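Local coordinates for ABC transporter substrate-binding protein (Rhizobium radiobacter, PDB 6TFX) that binds a mannityl-opine ligand as the periplasmic solute-binding component of an ABC transporter, probably handing it over for import, at residues Ala38-Ala43 with Ser50-Asp55; Ala57-Ser62 with Thr70-Pro75; Val330-Val335 with Phe358-Gln363. All coordinates share one frame; numbering follows the deposited sequence. Where two conformers were deposited one is given.

In the fold
Contacts 1 and 2 follow one another along the chain and touch: R74 NE reaches D55 O, L39 O takes A57 N, and V40 packs on W60, so the small hairpin of contact 1 leans on the first hairpin of a four-stranded antiparallel sheet. Contact 3 lies on the opposite side of the chain's centre and pairs parallel strands joined through a helix. Contact 1 has no exposed touching residue, whereas contacts 2 and 3 each have an exposed side as well as buried residues. Contact 1 combines a salt bridge with a carboxylate-to-backbone bond; contact 2 adds a CH-pi contact, slid aromatic rings and a bridging water to its backbone bonds; contact 3 separates an apolar face from a largely polar one.

Contact 1. Residues Ala38-Ala43 with Ser50-Asp55; sequences ALVRFA and SSIEAD
S51 OG accepts the backbone N-H of A43 at 3.1 Å while also bonding to N48 O, thus tying A43 to the turn that holds N48. I52, branched to fill apolar space, divides its contacts: CG2 meets V40 CG2 at 3.6 Å, and CD1 stands over one face of the F42 ring. At E53 the backbone forms a hydrogen-bonded antiparallel pair with R41, and R41 N to E53 O spans 2.8 Å. Opposite charges suit this partly exposed face: R41 NE gives its hydrogen to the anti side of E53 OE2 at 2.8 Å in a salt bridge, the guanidinium and carboxylate planes 43° apart, and R41 NH2 adds a weak second bond. A54 and V40 form a non-hydrogen-bonded antiparallel pair, their side chains diverging. In D55, CG is anti to the backbone N (chi1 -160°), which carries the carboxylate carbon toward A38; OD2 then takes A38 N at 2.9 Å on its anti side, 33° out of the carboxylate plane. With OD1 in a salt bridge to R191, both oxygens of this buried acid are satisfied. Strands 40-41 and 53-54, two residues each, form a small antiparallel beta hairpin beside strand 57-62 of this solute-binding protein, away from its ligand and metals.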
ATOM      1  N   ALA A  38      -5.861  -8.074 -13.935  1.00 15.91           N
ATOM      2  CA  ALA A  38      -4.709  -7.580 -14.677  1.00 17.07           C
ATOM      3  C   ALA A  38      -4.273  -8.640 -15.705  1.00 17.95           C
ATOM      4  O   ALA A  38      -4.937  -9.677 -15.847  1.00 16.52           O
ATOM      5  CB  ALA A  38      -3.585  -7.271 -13.691  1.00 18.46           C
ATOM      6  N   LEU A  39      -3.146  -8.408 -16.405  1.00 14.97           N
ATOM      7  CA  LEU A  39      -2.633  -9.442 -17.322  1.00 14.26           C
ATOM      8  C   LEU A  39      -2.309 -10.724 -16.536  1.00 17.22           C
ATOM      9  O   LEU A  39      -2.623 -11.831 -16.977  1.00 18.30           O
ATOM     10  CB  LEU A  39      -1.368  -8.944 -18.003  1.00 14.78           C
ATOM     11  CG  LEU A  39      -1.601  -7.942 -19.153  1.00 16.42           C
ATOM     12  CD1 LEU A  39      -0.284  -7.280 -19.573  1.00 16.23           C
ATOM     13  CD2 LEU A  39      -2.248  -8.628 -20.357  1.00 17.09           C
ATOM     14  N   VAL A  40      -1.681 -10.560 -15.366  1.00 14.34           N
ATOM     15  CA  VAL A  40      -1.291 -11.689 -14.487  1.00 14.25           C
ATOM     16  C   VAL A  40      -1.718 -11.340 -13.069  1.00 17.28           C
ATOM     17  O   VAL A  40      -2.091 -10.197 -12.807  1.00 18.00           O
ATOM     18  CB  VAL A  40       0.237 -11.988 -14.589  1.00 17.68           C
ATOM     19  CG1 VAL A  40       0.623 -12.392 -16.008  1.00 17.63           C
ATOM     20  CG2 VAL A  40       1.082 -10.779 -14.154  1.00 16.95           C
ATOM     21  N   ARG A  41      -1.636 -12.298 -12.126  1.00 14.64           N
ATOM     22  CA  ARG A  41      -2.056 -11.904 -10.798  1.00 15.00           C
ATOM     23  C   ARG A  41      -1.266 -12.649  -9.770  1.00 17.59           C
ATOM     24  O   ARG A  41      -0.759 -13.728 -10.051  1.00 16.35           O
ATOM     25  CB  ARG A  41      -3.551 -12.236 -10.600  1.00 15.27           C
ATOM     26  CG  ARG A  41      -3.852 -13.759 -10.609  1.00 15.47           C
ATOM     27  CD  ARG A  41      -5.257 -13.979 -10.107  1.00 19.90           C
ATOM     28  NE  ARG A  41      -5.623 -15.387 -10.023  1.00 20.05           N
ATOM     29  CZ  ARG A  41      -6.809 -15.796  -9.596  1.00 27.30           C
ATOM     30  NH1 ARG A  41      -7.722 -14.908  -9.199  1.00 20.94           N
ATOM     31  NH2 ARG A  41      -7.097 -17.093  -9.556  1.00 24.14           N
ATOM     32  N   PHE A  42      -1.215 -12.112  -8.568  1.00 15.89           N
ATOM     33  CA  PHE A  42      -0.671 -12.850  -7.437  1.00 14.57           C
ATOM     34  C   PHE A  42      -1.674 -14.008  -7.200  1.00 16.84           C
ATOM     35  O   PHE A  42      -2.878 -13.852  -7.439  1.00 18.22           O
ATOM     36  CB  PHE A  42      -0.726 -11.960  -6.192  1.00 16.32           C
ATOM     37  CG  PHE A  42       0.403 -10.966  -6.197  1.00 17.20           C
ATOM     38  CD1 PHE A  42       0.288  -9.762  -6.889  1.00 19.88           C
ATOM     39  CD2 PHE A  42       1.547 -11.197  -5.455  1.00 19.35           C
ATOM     40  CE1 PHE A  42       1.353  -8.845  -6.907  1.00 20.11           C
ATOM     41  CE2 PHE A  42       2.605 -10.276  -5.461  1.00 20.65           C
ATOM     42  CZ  PHE A  42       2.510  -9.126  -6.212  1.00 17.30           C
ATOM     43  N   ALA A  43      -1.197 -15.161  -6.714  1.00 15.17           N
ATOM     44  CA  ALA A  43      -2.136 -16.226  -6.388  1.00 16.83           C
ATOM     45  C   ALA A  43      -3.028 -15.711  -5.266  1.00 18.14           C
ATOM     46  O   ALA A  43      -2.520 -15.084  -4.321  1.00 17.53           O
ATOM     47  CB  ALA A  43      -1.374 -17.446  -5.879  1.00 17.92           C
ATOM     48  N   SER A  50       6.503 -14.467  -6.228  1.00 16.06           N
ATOM     49  CA  SER A  50       6.835 -15.834  -6.651  1.00 15.71           C
ATOM     50  C   SER A  50       5.578 -16.593  -7.105  1.00 19.02           C
ATOM     51  O   SER A  50       5.661 -17.528  -7.906  1.00 20.72           O
ATOM     52  CB  SER A  50       7.453 -16.612  -5.494  1.00 20.00           C
ATOM     53  OG  SER A  50       6.518 -16.795  -4.435  1.00 21.57           O
ATOM     54  N   SER A  51       4.414 -16.196  -6.563  1.00 15.37           N
ATOM     55  CA  SER A  51       3.145 -16.882  -6.830  1.00 16.05           C
ATOM     56  C   SER A  51       2.430 -16.429  -8.118  1.00 17.51           C
ATOM     57  O   SER A  51       1.348 -16.939  -8.404  1.00 17.62           O
ATOM     58  CB  SER A  51       2.201 -16.650  -5.652  1.00 17.32           C
ATOM     59  OG  SER A  51       1.676 -15.336  -5.700  1.00 18.00           O
ATOM     60  N   ILE A  52       2.970 -15.431  -8.822  1.00 14.30           N
ATOM     61  CA  ILE A  52       2.257 -14.831  -9.953  1.00 14.78           C
ATOM     62  C   ILE A  52       1.877 -15.872 -10.990  1.00 18.72           C
ATOM     63  O   ILE A  52       2.667 -16.767 -11.328  1.00 18.91           O
ATOM     64  CB  ILE A  52       3.020 -13.616 -10.512  1.00 17.66           C
ATOM     65  CG1 ILE A  52       2.873 -12.450  -9.499  1.00 18.10           C
ATOM     66  CG2 ILE A  52       2.466 -13.194 -11.876  1.00 18.56           C
ATOM     67  CD1 ILE A  52       3.813 -11.277  -9.681  1.00 22.44           C
ATOM     68  N   GLU A  53       0.604 -15.783 -11.433  1.00 17.31           N
ATOM     69  CA  GLU A  53      -0.006 -16.746 -12.354  1.00 16.55           C
ATOM     70  C   GLU A  53      -0.863 -16.012 -13.407  1.00 19.13           C
ATOM     71  O   GLU A  53      -1.136 -14.820 -13.264  1.00 17.88           O
ATOM     72  CB  GLU A  53      -0.885 -17.739 -11.564  1.00 18.04           C
ATOM     73  CG  GLU A  53      -1.937 -17.089 -10.672  1.00 22.59           C
ATOM     74  CD  GLU A  53      -2.859 -18.010  -9.885  1.00 29.57           C
ATOM     75  OE1 GLU A  53      -2.368 -18.935  -9.193  1.00 26.28           O
ATOM     76  OE2 GLU A  53      -4.088 -17.785  -9.943  1.00 28.44           O
ATOM     77  N   ALA A  54      -1.342 -16.741 -14.421  1.00 18.45           N
ATOM     78  CA  ALA A  54      -2.174 -16.138 -15.477  1.00 19.55           C
ATOM     79  C   ALA A  54      -3.468 -15.473 -14.929  1.00 21.71           C
ATOM     80  O   ALA A  54      -4.089 -15.988 -13.992  1.00 20.60           O
ATOM     81  CB  ALA A  54      -2.568 -17.208 -16.479  1.00 21.44           C
ATOM     82  N   ASP A  55      -3.904 -14.367 -15.559  1.00 18.19           N
ATOM     83  CA  ASP A  55      -5.185 -13.701 -15.209  1.00 16.67           C
ATOM     84  C   ASP A  55      -5.829 -13.398 -16.584  1.00 20.46           C
ATOM     85  O   ASP A  55      -6.218 -14.346 -17.273  1.00 20.63           O
ATOM     86  CB  ASP A  55      -4.981 -12.434 -14.349  1.00 17.88           C
ATOM     87  CG  ASP A  55      -6.204 -11.967 -13.554  1.00 23.47           C
ATOM     88  OD1 ASP A  55      -7.167 -12.762 -13.415  1.00 25.46           O
ATOM     89  OD2 ASP A  55      -6.194 -10.798 -13.054  1.00 21.96           O
TER

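Contact 2. Residues Ala57-Ser62 with Thr70-Pro75; sequences AESWES and TFKLRP
W60 lays its CB over one face of the F71 ring, 3.8 Å from the ring centroid, a CH-pi contact between two strands of a beta hairpin. W60 CG, set between the backbone N and carbonyl carbon (chi1 57°), stands 3.7 Å from F71 CE2. The indole five-membered ring and the F71 ring are nearly parallel, 26° apart, but barely overlap. A57 CB touches the same phenyl ring at CD2, 3.8 Å away, so the buried F71 offers a face to W60 CB and an edge to A57 CB. The chain bends beside this cluster through a classic beta bulge, in which E58 and S59 together face K72. E58 N gives its hydrogen to K72 O at 2.8 Å, whereas K72 N bonds S59 O at 2.9 Å. The long K72 chain lets NZ bond T123 OG1 of the next strand. R74 reaches back instead: NE holds D55 O, and E58 CB lies over one face of the guanidinium. On the more exposed side E61 and T70 form a hydrogen-bonded pair, T70 N to E61 O being 2.8 Å. There one water donates both to E61 OE2 and, at 2.8 Å, to T70 O.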
ATOM      1  N   ALA A  57      -4.163 -12.564 -19.288  1.00 18.16           N
ATOM      2  CA  ALA A  57      -3.257 -13.257 -20.225  1.00 18.93           C
ATOM      3  C   ALA A  57      -3.299 -14.753 -19.938  1.00 24.18           C
ATOM      4  O   ALA A  57      -3.060 -15.152 -18.801  1.00 25.21           O
ATOM      5  CB  ALA A  57      -1.832 -12.764 -20.059  1.00 19.16           C
ATOM      6  N   GLU A  58      -3.574 -15.579 -20.949  1.00 21.01           N
ATOM      7  CA  GLU A  58      -3.571 -17.027 -20.706  1.00 22.65           C
ATOM      8  C   GLU A  58      -2.130 -17.578 -20.786  1.00 25.45           C
ATOM      9  O   GLU A  58      -1.832 -18.611 -20.187  1.00 25.37           O
ATOM     10  CB  GLU A  58      -4.511 -17.768 -21.671  1.00 25.33           C
ATOM     11  CG  GLU A  58      -4.201 -17.550 -23.140  1.00 33.84           C
ATOM     12  CD  GLU A  58      -5.151 -18.233 -24.106  1.00 58.24           C
ATOM     13  OE1 GLU A  58      -6.149 -18.833 -23.645  1.00 47.64           O
ATOM     14  OE2 GLU A  58      -4.900 -18.159 -25.330  1.00 55.74           O
ATOM     15  N   SER A  59      -1.246 -16.886 -21.539  1.00 20.75           N
ATOM     16  CA  SER A  59       0.150 -17.302 -21.698  1.00 20.94           C
ATOM     17  C   SER A  59       0.989 -16.108 -22.122  1.00 23.30           C
ATOM     18  O   SER A  59       0.453 -15.084 -22.552  1.00 21.76           O
ATOM     19  CB  SER A  59       0.273 -18.415 -22.745  1.00 25.09           C
ATOM     20  OG  SER A  59      -0.044 -17.949 -24.045  1.00 26.65           O
ATOM     21  N   TRP A  60       2.305 -16.234 -21.986  1.00 19.20           N
ATOM     22  CA  TRP A  60       3.203 -15.173 -22.400  1.00 19.72           C
ATOM     23  C   TRP A  60       4.558 -15.747 -22.646  1.00 24.32           C
ATOM     24  O   TRP A  60       4.861 -16.847 -22.167  1.00 23.39           O
ATOM     25  CB  TRP A  60       3.274 -14.038 -21.380  1.00 19.25           C
ATOM     26  CG  TRP A  60       3.695 -14.459 -20.008  1.00 21.20           C
ATOM     27  CD1 TRP A  60       4.961 -14.458 -19.493  1.00 24.40           C
ATOM     28  CD2 TRP A  60       2.830 -14.907 -18.956  1.00 21.16           C
ATOM     29  NE1 TRP A  60       4.943 -14.922 -18.197  1.00 23.77           N
ATOM     30  CE2 TRP A  60       3.643 -15.195 -17.840  1.00 24.58           C
ATOM     31  CE3 TRP A  60       1.438 -15.073 -18.846  1.00 22.86           C
ATOM     32  CZ2 TRP A  60       3.115 -15.692 -16.641  1.00 23.82           C
ATOM     33  CZ3 TRP A  60       0.916 -15.558 -17.661  1.00 24.63           C
ATOM     34  CH2 TRP A  60       1.750 -15.855 -16.572  1.00 24.87           C
ATOM     35  N   GLU A  61       5.382 -14.999 -23.375  1.00 21.38           N
ATOM     36  CA  GLU A  61       6.742 -15.405 -23.658  1.00 22.60           C
ATOM     37  C   GLU A  61       7.597 -14.177 -23.876  1.00 24.68           C
ATOM     38  O   GLU A  61       7.080 -13.104 -24.215  1.00 23.38           O
ATOM     39  CB  GLU A  61       6.806 -16.344 -24.879  1.00 25.16           C
ATOM     40  CG  GLU A  61       6.394 -15.721 -26.199  1.00 38.62           C
ATOM     41  CD  GLU A  61       6.225 -16.704 -27.343  1.00 76.05           C
ATOM     42  OE1 GLU A  61       7.043 -17.646 -27.455  1.00 75.44           O
ATOM     43  OE2 GLU A  61       5.272 -16.524 -28.135  1.00 79.81           O
ATOM     44  N   SER A  62       8.895 -14.327 -23.683  1.00 22.80           N
ATOM     45  CA  SER A  62       9.821 -13.232 -23.957  1.00 22.13           C
ATOM     46  C   SER A  62      10.807 -13.693 -24.998  1.00 24.20           C
ATOM     47  O   SER A  62      11.022 -14.903 -25.158  1.00 23.41           O
ATOM     48  CB  SER A  62      10.577 -12.825 -22.696  1.00 25.57           C
ATOM     49  OG  SER A  62      11.312 -13.917 -22.164  1.00 34.33           O
ATOM     50  N   THR A  70       5.554 -10.954 -25.134  1.00 18.84           N
ATOM     51  CA  THR A  70       4.303 -11.095 -25.886  1.00 19.29           C
ATOM     52  C   THR A  70       3.297 -11.829 -25.016  1.00 22.23           C
ATOM     53  O   THR A  70       3.583 -12.936 -24.559  1.00 20.64           O
ATOM     54  CB  THR A  70       4.550 -11.809 -27.223  1.00 25.26           C
ATOM     55  OG1 THR A  70       5.564 -11.089 -27.942  1.00 22.51           O
ATOM     56  CG2 THR A  70       3.283 -11.892 -28.077  1.00 27.58           C
ATOM     57  N   PHE A  71       2.152 -11.184 -24.764  1.00 17.80           N
ATOM     58  CA  PHE A  71       1.073 -11.736 -23.945  1.00 17.56           C
ATOM     59  C   PHE A  71      -0.109 -12.131 -24.804  1.00 21.79           C
ATOM     60  O   PHE A  71      -0.585 -11.316 -25.594  1.00 21.31           O
ATOM     61  CB  PHE A  71       0.605 -10.718 -22.886  1.00 17.77           C
ATOM     62  CG  PHE A  71       1.634 -10.487 -21.806  1.00 17.07           C
ATOM     63  CD1 PHE A  71       2.709  -9.626 -22.016  1.00 19.64           C
ATOM     64  CD2 PHE A  71       1.553 -11.159 -20.589  1.00 18.11           C
ATOM     65  CE1 PHE A  71       3.703  -9.475 -21.047  1.00 20.31           C
ATOM     66  CE2 PHE A  71       2.529 -10.978 -19.606  1.00 21.90           C
ATOM     67  CZ  PHE A  71       3.607 -10.154 -19.848  1.00 20.01           C
ATOM     68  N   LYS A  72      -0.576 -13.376 -24.646  1.00 19.41           N
ATOM     69  CA  LYS A  72      -1.730 -13.872 -25.389  1.00 19.73           C
ATOM     70  C   LYS A  72      -2.926 -13.780 -24.463  1.00 22.13           C
ATOM     71  O   LYS A  72      -2.931 -14.375 -23.382  1.00 21.37           O
ATOM     72  CB  LYS A  72      -1.508 -15.307 -25.902  1.00 22.71           C
ATOM     73  CG  LYS A  72      -0.461 -15.393 -27.019  1.00 33.72           C
ATOM     74  CD  LYS A  72      -1.001 -14.910 -28.366  1.00 47.27           C
ATOM     75  CE  LYS A  72       0.049 -14.881 -29.450  1.00 58.10           C
ATOM     76  NZ  LYS A  72      -0.524 -14.411 -30.740  1.00 63.27           N
ATOM     77  N   LEU A  73      -3.909 -12.988 -24.856  1.00 18.52           N
ATOM     78  CA  LEU A  73      -5.063 -12.765 -24.003  1.00 18.81           C
ATOM     79  C   LEU A  73      -6.071 -13.861 -24.110  1.00 23.68           C
ATOM     80  O   LEU A  73      -6.269 -14.449 -25.177  1.00 23.22           O
ATOM     81  CB  LEU A  73      -5.755 -11.420 -24.308  1.00 18.91           C
ATOM     82  CG  LEU A  73      -4.853 -10.177 -24.340  1.00 22.57           C
ATOM     83  CD1 LEU A  73      -5.692  -8.940 -24.427  1.00 22.74           C
ATOM     84  CD2 LEU A  73      -3.955 -10.107 -23.114  1.00 22.31           C
ATOM     85  N   ARG A  74      -6.752 -14.103 -22.999  1.00 20.92           N
ATOM     86  CA  ARG A  74      -7.851 -15.036 -22.981  1.00 24.06           C
ATOM     87  C   ARG A  74      -8.967 -14.483 -23.877  1.00 31.46           C
ATOM     88  O   ARG A  74      -9.284 -13.284 -23.778  1.00 28.77           O
ATOM     89  CB  ARG A  74      -8.389 -15.137 -21.570  1.00 25.66           C
ATOM     90  CG  ARG A  74      -8.115 -16.425 -20.941  1.00 32.33           C
ATOM     91  CD  ARG A  74      -8.742 -16.379 -19.581  1.00 32.97           C
ATOM     92  NE  ARG A  74      -7.716 -16.360 -18.548  1.00 29.79           N
ATOM     93  CZ  ARG A  74      -7.113 -17.448 -18.080  1.00 48.28           C
ATOM     94  NH1 ARG A  74      -7.405 -18.649 -18.578  1.00 38.06           N
ATOM     95  NH2 ARG A  74      -6.215 -17.348 -17.109  1.00 29.82           N
ATOM     96  N   PRO A  75      -9.619 -15.233 -24.815  0.50 31.28           N
ATOM     97  CA  PRO A  75     -10.540 -14.598 -25.826  0.50 31.87           C
ATOM     98  C   PRO A  75     -11.857 -13.808 -25.455  0.50 36.04           C
ATOM     99  O   PRO A  75     -12.102 -12.756 -26.048  0.50 34.62           O
ATOM    100  CB  PRO A  75     -10.952 -15.789 -26.713  0.50 34.22           C
ATOM    101  CG  PRO A  75     -10.566 -17.030 -25.941  0.50 38.32           C
ATOM    102  CD  PRO A  75      -9.346 -16.638 -25.170  0.50 33.29           C
TER
HETATM  103  O   HOH W   1       8.165 -11.794 -27.271  1.00 24.67           O
HETATM  104  O   HOH W   2       3.006 -15.063 -26.348  1.00 36.13           O

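Contact 3. Residues Val330-Val335 with Phe358-Gln363; sequences VTVTMV and FTLNLQ
V330 O takes T359 N at 2.9 Å, beginning the ladder of a parallel pair in which every second residue of each strand bonds across, V332 straddling T359 and N361. T359 O receives V332 N, V332 O receives N361 N, N361 O receives M334 N, and M334 O takes Q363 N at 2.8 Å in a nearly straight bond (177° at the hydrogen). CA-H groups also approach these carbonyls, among them F358 CA to V330 O at 3.3 Å. The face bearing T331, T333, T359, N361 and Q363 is largely polar, with V335 its buried exception. Here T333 and N361 suit an exposed place by bonding each other: T333 OG1 donates to N361 OD1 at 2.9 Å, in the amide plane and on a lone pair. A water joins V330 O to T359 OG1. On the apolar face the beta-branched V330 and V332, well suited to a strand, pack alongside F358 and L360. L360 CD1 meets both V332 CG1, at 3.8 Å, and M334 SD, at a close 3.3 Å. Helix 340-353, the crossover of this beta-alpha-beta unit, packs on F358 and L362. Such chemistry implies an amphipathic strand pair, apolar side chains turned to surrounding helices and loops, hydroxyls and amides largely to solvent.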
ATOM      1  N   VAL A 330      11.841  21.796  21.445  1.00 18.85           N
ATOM      2  CA  VAL A 330      11.273  22.099  20.126  1.00 17.77           C
ATOM      3  C   VAL A 330       9.783  21.784  20.138  1.00 21.37           C
ATOM      4  O   VAL A 330       9.370  20.747  20.663  1.00 20.76           O
ATOM      5  CB  VAL A 330      12.005  21.270  19.020  1.00 20.27           C
ATOM      6  CG1 VAL A 330      11.274  21.326  17.675  1.00 20.15           C
ATOM      7  CG2 VAL A 330      13.447  21.748  18.843  1.00 20.23           C
ATOM      8  N   THR A 331       8.979  22.668  19.525  1.00 17.60           N
ATOM      9  CA  THR A 331       7.556  22.394  19.353  1.00 16.70           C
ATOM     10  C   THR A 331       7.323  22.245  17.861  1.00 20.71           C
ATOM     11  O   THR A 331       7.940  22.963  17.066  1.00 19.42           O
ATOM     12  CB  THR A 331       6.699  23.513  19.950  1.00 17.95           C
ATOM     13  OG1 THR A 331       6.955  24.742  19.238  1.00 19.27           O
ATOM     14  CG2 THR A 331       6.998  23.710  21.447  1.00 18.16           C
ATOM     15  N   VAL A 332       6.435  21.329  17.481  1.00 17.95           N
ATOM     16  CA  VAL A 332       6.158  21.136  16.052  1.00 16.84           C
ATOM     17  C   VAL A 332       4.713  20.681  15.893  1.00 20.77           C
ATOM     18  O   VAL A 332       4.218  19.911  16.714  1.00 21.20           O
ATOM     19  CB  VAL A 332       7.195  20.121  15.435  1.00 22.54           C
ATOM     20  CG1 VAL A 332       7.380  18.870  16.285  1.00 22.94           C
ATOM     21  CG2 VAL A 332       6.886  19.770  13.979  1.00 22.91           C
ATOM     22  N   THR A 333       4.047  21.152  14.843  1.00 17.39           N
ATOM     23  CA  THR A 333       2.683  20.731  14.504  1.00 17.36           C
ATOM     24  C   THR A 333       2.794  19.803  13.289  1.00 20.40           C
ATOM     25  O   THR A 333       3.390  20.173  12.280  1.00 18.47           O
ATOM     26  CB  THR A 333       1.785  21.927  14.199  1.00 23.45           C
ATOM     27  OG1 THR A 333       1.553  22.683  15.398  1.00 19.74           O
ATOM     28  CG2 THR A 333       0.444  21.517  13.577  1.00 23.56           C
ATOM     29  N   MET A 334       2.196  18.622  13.391  1.00 19.56           N
ATOM     30  CA  MET A 334       2.149  17.653  12.307  1.00 19.39           C
ATOM     31  C   MET A 334       0.700  17.459  11.910  1.00 20.95           C
ATOM     32  O   MET A 334      -0.169  17.378  12.774  1.00 19.58           O
ATOM     33  CB  MET A 334       2.615  16.299  12.818  1.00 22.05           C
ATOM     34  CG  MET A 334       4.071  16.098  12.738  1.00 27.58           C
ATOM     35  SD  MET A 334       4.377  14.536  13.580  1.00 32.34           S
ATOM     36  CE  MET A 334       3.726  13.379  12.405  1.00 24.05           C
ATOM     37  N   VAL A 335       0.443  17.334  10.617  1.00 16.83           N
ATOM     38  CA  VAL A 335      -0.879  17.008  10.120  1.00 17.28           C
ATOM     39  C   VAL A 335      -0.926  15.473  10.244  1.00 20.80           C
ATOM     40  O   VAL A 335      -0.061  14.772   9.701  1.00 18.21           O
ATOM     41  CB  VAL A 335      -1.084  17.482   8.660  1.00 21.82           C
ATOM     42  CG1 VAL A 335      -2.521  17.246   8.234  1.00 22.74           C
ATOM     43  CG2 VAL A 335      -0.722  18.963   8.505  1.00 21.79           C
ATOM     44  N   PHE A 358      10.641  17.229  22.754  1.00 15.68           N
ATOM     45  CA  PHE A 358       9.759  17.632  21.650  1.00 16.02           C
ATOM     46  C   PHE A 358       8.333  17.665  22.097  1.00 18.59           C
ATOM     47  O   PHE A 358       7.844  16.663  22.633  1.00 18.36           O
ATOM     48  CB  PHE A 358       9.871  16.670  20.459  1.00 16.12           C
ATOM     49  CG  PHE A 358      11.209  16.737  19.760  1.00 15.84           C
ATOM     50  CD1 PHE A 358      12.282  15.981  20.206  1.00 17.80           C
ATOM     51  CD2 PHE A 358      11.383  17.536  18.627  1.00 16.18           C
ATOM     52  CE1 PHE A 358      13.521  16.046  19.560  1.00 18.68           C
ATOM     53  CE2 PHE A 358      12.614  17.586  17.964  1.00 19.06           C
ATOM     54  CZ  PHE A 358      13.678  16.841  18.434  1.00 17.84           C
ATOM     55  N   THR A 359       7.629  18.793  21.832  1.00 17.45           N
ATOM     56  CA  THR A 359       6.212  18.830  22.119  1.00 18.12           C
ATOM     57  C   THR A 359       5.540  18.772  20.770  1.00 21.46           C
ATOM     58  O   THR A 359       5.570  19.743  20.010  1.00 19.36           O
ATOM     59  CB  THR A 359       5.795  20.102  22.869  1.00 20.22           C
ATOM     60  OG1 THR A 359       6.561  20.210  24.061  1.00 20.81           O
ATOM     61  CG2 THR A 359       4.310  20.081  23.212  1.00 20.56           C
ATOM     62  N   LEU A 360       4.974  17.620  20.456  1.00 19.13           N
ATOM     63  CA  LEU A 360       4.312  17.394  19.185  1.00 19.92           C
ATOM     64  C   LEU A 360       2.836  17.752  19.305  1.00 22.65           C
ATOM     65  O   LEU A 360       2.169  17.339  20.258  1.00 23.30           O
ATOM     66  CB  LEU A 360       4.518  15.901  18.827  1.00 20.80           C
ATOM     67  CG  LEU A 360       4.069  15.395  17.495  1.00 26.50           C
ATOM     68  CD1 LEU A 360       4.655  16.227  16.347  1.00 27.70           C
ATOM     69  CD2 LEU A 360       4.438  13.923  17.364  1.00 26.45           C
ATOM     70  N   ASN A 361       2.356  18.609  18.405  1.00 18.80           N
ATOM     71  CA  ASN A 361       0.949  18.989  18.328  1.00 17.78           C
ATOM     72  C   ASN A 361       0.410  18.243  17.096  1.00 22.43           C
ATOM     73  O   ASN A 361       0.977  18.343  16.005  1.00 22.02           O
ATOM     74  CB  ASN A 361       0.806  20.509  18.134  1.00 17.43           C
ATOM     75  CG  ASN A 361      -0.598  20.971  17.799  1.00 27.07           C
ATOM     76  OD1 ASN A 361      -0.828  21.703  16.814  1.00 29.44           O
ATOM     77  ND2 ASN A 361      -1.566  20.563  18.596  1.00 18.86           N
ATOM     78  N   LEU A 362      -0.659  17.470  17.281  1.00 18.24           N
ATOM     79  CA  LEU A 362      -1.223  16.680  16.202  1.00 17.57           C
ATOM     80  C   LEU A 362      -2.478  17.349  15.679  1.00 22.63           C
ATOM     81  O   LEU A 362      -3.417  17.595  16.463  1.00 23.41           O
ATOM     82  CB  LEU A 362      -1.541  15.264  16.704  1.00 17.24           C
ATOM     83  CG  LEU A 362      -0.340  14.492  17.272  1.00 21.01           C
ATOM     84  CD1 LEU A 362      -0.788  13.174  17.863  1.00 22.08           C
ATOM     85  CD2 LEU A 362       0.710  14.254  16.204  1.00 19.90           C
ATOM     86  N   GLN A 363      -2.475  17.718  14.379  1.00 18.87           N
ATOM     87  CA  GLN A 363      -3.651  18.343  13.771  1.00 19.00           C
ATOM     88  C   GLN A 363      -4.364  17.225  13.005  1.00 22.49           C
ATOM     89  O   GLN A 363      -3.864  16.799  11.960  1.00 20.63           O
ATOM     90  CB  GLN A 363      -3.268  19.552  12.881  1.00 19.90           C
ATOM     91  CG  GLN A 363      -4.453  20.153  12.078  1.00 30.92           C
ATOM     92  CD  GLN A 363      -5.606  20.696  12.908  1.00 45.23           C
ATOM     93  OE1 GLN A 363      -5.418  21.286  13.968  1.00 31.56           O
ATOM     94  NE2 GLN A 363      -6.841  20.523  12.432  1.00 39.09           N
TER
HETATM   95  O   HOH W   3       9.107  21.043  23.836  1.00 23.12           O